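Local structure of methyl-accepting chemotaxis protein (Vibrio parahaemolyticus, 4EXO) at residues E47-M52 with W134-G139. The protein is a chemotaxis receptor whose periplasmic PAS-like Cache domain binds pyruvic acid and probably senses small ligands. Sequence-based numbering, arbitrary orientation. Where two conformers were deposited one is given.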
ATOM      1  N   GLU A  47     -14.381   5.626  -0.053  0.50 22.20           N
ATOM      2  CA  GLU A  47     -13.664   6.796   0.456  0.50 22.46           C
ATOM      3  C   GLU A  47     -12.205   6.530   0.852  0.50 21.89           C
ATOM      4  O   GLU A  47     -11.317   7.393   0.668  0.50 21.07           O
ATOM      5  CB  GLU A  47     -14.478   7.436   1.581  0.50 23.01           C
ATOM      6  CG  GLU A  47     -15.778   7.993   1.025  0.50 25.43           C
ATOM      7  CD  GLU A  47     -16.719   8.493   2.090  0.50 29.67           C
ATOM      8  OE1 GLU A  47     -16.257   8.703   3.239  0.50 31.68           O
ATOM      9  OE2 GLU A  47     -17.912   8.680   1.765  0.50 31.16           O
ATOM     10  N   ILE A  48     -11.948   5.330   1.361  1.00 20.78           N
ATOM     11  CA  ILE A  48     -10.598   4.891   1.666  1.00 20.91           C
ATOM     12  C   ILE A  48      -9.812   4.617   0.369  1.00 20.06           C
ATOM     13  O   ILE A  48      -8.686   5.096   0.195  1.00 20.51           O
ATOM     14  CB  ILE A  48     -10.603   3.601   2.539  1.00 20.88           C
ATOM     15  CG1 ILE A  48     -11.201   3.917   3.930  1.00 22.95           C
ATOM     16  CG2 ILE A  48      -9.185   3.055   2.643  1.00 19.34           C
ATOM     17  CD1 ILE A  48     -11.615   2.697   4.693  1.00 22.59           C
ATOM     18  N   LEU A  49     -10.395   3.855  -0.547  1.00 19.90           N
ATOM     19  CA  LEU A  49      -9.591   3.447  -1.724  1.00 19.62           C
ATOM     20  C   LEU A  49      -9.300   4.636  -2.640  1.00 19.55           C
ATOM     21  O   LEU A  49      -8.234   4.705  -3.250  1.00 18.64           O
ATOM     22  CB  LEU A  49     -10.308   2.357  -2.514  1.00 19.70           C
ATOM     23  CG  LEU A  49     -10.398   0.963  -1.842  1.00 19.32           C
ATOM     24  CD1 LEU A  49     -11.527   0.169  -2.494  1.00 19.53           C
ATOM     25  CD2 LEU A  49      -9.061   0.255  -1.982  1.00 17.29           C
ATOM     26  N   LYS A  50     -10.237   5.576  -2.737  1.00 19.16           N
ATOM     27  CA  LYS A  50      -9.999   6.768  -3.553  1.00 19.18           C
ATOM     28  C   LYS A  50      -8.966   7.734  -2.986  1.00 20.41           C
ATOM     29  O   LYS A  50      -8.377   8.512  -3.728  1.00 20.70           O
ATOM     30  CB  LYS A  50     -11.321   7.504  -3.787  1.00 19.07           C
ATOM     31  CG  LYS A  50     -12.196   6.778  -4.820  1.00 19.76           C
ATOM     32  CD  LYS A  50     -13.611   7.384  -4.867  1.00 23.47           C
ATOM     33  CE  LYS A  50     -13.628   8.811  -5.338  1.00 22.67           C
ATOM     34  NZ  LYS A  50     -15.073   9.232  -5.420  1.00 24.01           N
ATOM     35  N   ALA A  51      -8.724   7.675  -1.679  1.00 20.70           N
ATOM     36  CA  ALA A  51      -7.655   8.506  -1.083  1.00 21.02           C
ATOM     37  C   ALA A  51      -6.241   7.918  -1.221  1.00 21.00           C
ATOM     38  O   ALA A  51      -5.233   8.658  -1.203  1.00 19.95           O
ATOM     39  CB  ALA A  51      -7.980   8.748   0.384  1.00 20.64           C
HETATM   40  N   MSE A  52      -6.142   6.586  -1.330  1.00 20.48           N
HETATM   41  CA  MSE A  52      -4.834   5.925  -1.361  1.00 21.05           C
HETATM   42  C   MSE A  52      -3.940   6.229  -2.569  1.00 21.66           C
HETATM   43  O   MSE A  52      -4.398   6.264  -3.738  1.00 21.69           O
HETATM   44  CB  MSE A  52      -4.997   4.390  -1.224  1.00 20.73           C
HETATM   45  CG  MSE A  52      -5.466   4.019   0.169  1.00 21.97           C
HETATM   46 SE   MSE A  52      -5.998   2.156   0.337  0.70 26.08          SE
HETATM   47  CE  MSE A  52      -4.245   1.463   0.360  1.00 24.73           C
ATOM     48  N   TRP A 134     -19.104  -7.553  -3.711  1.00 23.52           N
ATOM     49  CA  TRP A 134     -19.544  -6.281  -4.268  1.00 23.19           C
ATOM     50  C   TRP A 134     -19.574  -6.185  -5.806  1.00 23.11           C
ATOM     51  O   TRP A 134     -19.966  -5.136  -6.340  1.00 23.10           O
ATOM     52  CB  TRP A 134     -18.651  -5.179  -3.694  1.00 22.73           C
ATOM     53  CG  TRP A 134     -18.911  -4.959  -2.249  1.00 23.59           C
ATOM     54  CD1 TRP A 134     -19.970  -5.442  -1.514  1.00 25.56           C
ATOM     55  CD2 TRP A 134     -18.129  -4.177  -1.363  1.00 23.98           C
ATOM     56  NE1 TRP A 134     -19.876  -5.010  -0.210  1.00 25.75           N
ATOM     57  CE2 TRP A 134     -18.752  -4.228  -0.095  1.00 25.47           C
ATOM     58  CE3 TRP A 134     -16.949  -3.440  -1.511  1.00 23.59           C
ATOM     59  CZ2 TRP A 134     -18.238  -3.555   1.018  1.00 27.33           C
ATOM     60  CZ3 TRP A 134     -16.440  -2.775  -0.401  1.00 25.56           C
ATOM     61  CH2 TRP A 134     -17.077  -2.841   0.842  1.00 26.86           C
ATOM     62  N   ASP A 135     -19.203  -7.270  -6.492  1.00 22.11           N
ATOM     63  CA  ASP A 135     -18.977  -7.309  -7.934  1.00 22.28           C
ATOM     64  C   ASP A 135     -18.059  -6.132  -8.328  1.00 22.44           C
ATOM     65  O   ASP A 135     -18.390  -5.368  -9.238  1.00 23.51           O
ATOM     66  CB  ASP A 135     -20.306  -7.236  -8.726  1.00 22.32           C
ATOM     67  CG  ASP A 135     -20.135  -7.503 -10.202  1.00 23.39           C
ATOM     68  OD1 ASP A 135     -19.312  -8.374 -10.573  1.00 26.84           O
ATOM     69  OD2 ASP A 135     -20.840  -6.841 -11.027  1.00 23.13           O
ATOM     70  N   TRP A 136     -16.944  -5.969  -7.620  1.00 20.70           N
ATOM     71  CA  TRP A 136     -15.943  -4.969  -8.002  1.00 19.72           C
ATOM     72  C   TRP A 136     -14.726  -5.656  -8.570  1.00 20.14           C
ATOM     73  O   TRP A 136     -14.114  -6.509  -7.910  1.00 21.13           O
ATOM     74  CB  TRP A 136     -15.503  -4.095  -6.831  1.00 19.72           C
ATOM     75  CG  TRP A 136     -16.505  -3.068  -6.368  1.00 20.06           C
ATOM     76  CD1 TRP A 136     -17.747  -2.809  -6.889  1.00 20.92           C
ATOM     77  CD2 TRP A 136     -16.322  -2.152  -5.288  1.00 21.90           C
ATOM     78  NE1 TRP A 136     -18.351  -1.786  -6.186  1.00 21.91           N
ATOM     79  CE2 TRP A 136     -17.501  -1.383  -5.184  1.00 23.36           C
ATOM     80  CE3 TRP A 136     -15.272  -1.908  -4.391  1.00 21.49           C
ATOM     81  CZ2 TRP A 136     -17.642  -0.357  -4.237  1.00 22.19           C
ATOM     82  CZ3 TRP A 136     -15.430  -0.912  -3.425  1.00 22.28           C
ATOM     83  CH2 TRP A 136     -16.598  -0.155  -3.359  1.00 22.93           C
ATOM     84  N   VAL A 137     -14.368  -5.236  -9.781  1.00 19.07           N
ATOM     85  CA  VAL A 137     -13.051  -5.475 -10.350  1.00 18.53           C
ATOM     86  C   VAL A 137     -12.240  -4.249  -9.945  1.00 18.07           C
ATOM     87  O   VAL A 137     -12.405  -3.158 -10.521  1.00 17.58           O
ATOM     88  CB  VAL A 137     -13.128  -5.609 -11.877  1.00 18.49           C
ATOM     89  CG1 VAL A 137     -11.715  -5.766 -12.480  1.00 18.07           C
ATOM     90  CG2 VAL A 137     -13.999  -6.811 -12.271  1.00 18.12           C
ATOM     91  N   LEU A 138     -11.434  -4.442  -8.913  1.00 17.78           N
ATOM     92  CA  LEU A 138     -10.634  -3.357  -8.301  1.00 17.74           C
ATOM     93  C   LEU A 138      -9.248  -3.403  -8.940  1.00 17.49           C
ATOM     94  O   LEU A 138      -8.633  -4.459  -8.953  1.00 18.24           O
ATOM     95  CB  LEU A 138     -10.507  -3.599  -6.795  1.00 16.94           C
ATOM     96  CG  LEU A 138      -9.633  -2.625  -5.973  1.00 17.73           C
ATOM     97  CD1 LEU A 138     -10.223  -1.195  -6.041  1.00 15.76           C
ATOM     98  CD2 LEU A 138      -9.499  -3.077  -4.504  1.00 18.09           C
ATOM     99  N   GLY A 139      -8.753  -2.264  -9.422  1.00 17.20           N
ATOM    100  CA  GLY A 139      -7.506  -2.246 -10.191  1.00 17.37           C
ATOM    101  C   GLY A 139      -6.592  -1.083  -9.846  1.00 17.73           C
ATOM    102  O   GLY A 139      -7.037  -0.099  -9.267  1.00 17.29           O
TER
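Leu49 and Leu138 mark the nearest backbone approach between helix 42-51 and the start of strand 136-143, their CA atoms 9.5 Å apart. Side chains alone bridge this gap. Leu49 supplies the whole contact from the helix, and it does so with one methyl group, CD1. That methyl meets the Leu138 side chain tip to tip, with Leu49 CD1 and Leu138 CD1 4.0 Å apart. It also touches the six-membered ring of the Trp136 indole, approaching at a slant, with Leu49 CD1 lying 4.2 Å from Trp136 CZ3.

Trp136 and Leu138 alternate with Val137 along the strand, so both point to the helix side. Val137 turns instead to Ala128 and Tyr130 of strand 120-131. Leu138 has CG anti to its own backbone N (chi1 176°), and its CD1 branch extends to the helix. One face of the Trp136 indole carries Trp134, whose CE3 sits 3.5 Å above the ring plane, offset toward the rim. Where the strand begins, Asp135 and Trp136 both face Leu131 in a G1 beta bulge.

Leu71 of strand 69-72, two strands over in the sheet, touches both Leu49 and Trp136 and extends the apolar cluster. On another side of the helix, Ile48 packs against Ile48 of the second subunit.

The contact joins the helix to the antiparallel sheet of the Cache domain, with the Leu138 side chain about 10 Å from the bound pyruvic acid. The 115 Å² buried between the segments is small, one part of a larger core to which Leu71 and Ile29 also belong. All three touching residues are buried and meet through carbon atoms alone, so dispersion and exclusion of water, rather than directional bonds, hold the segments together here.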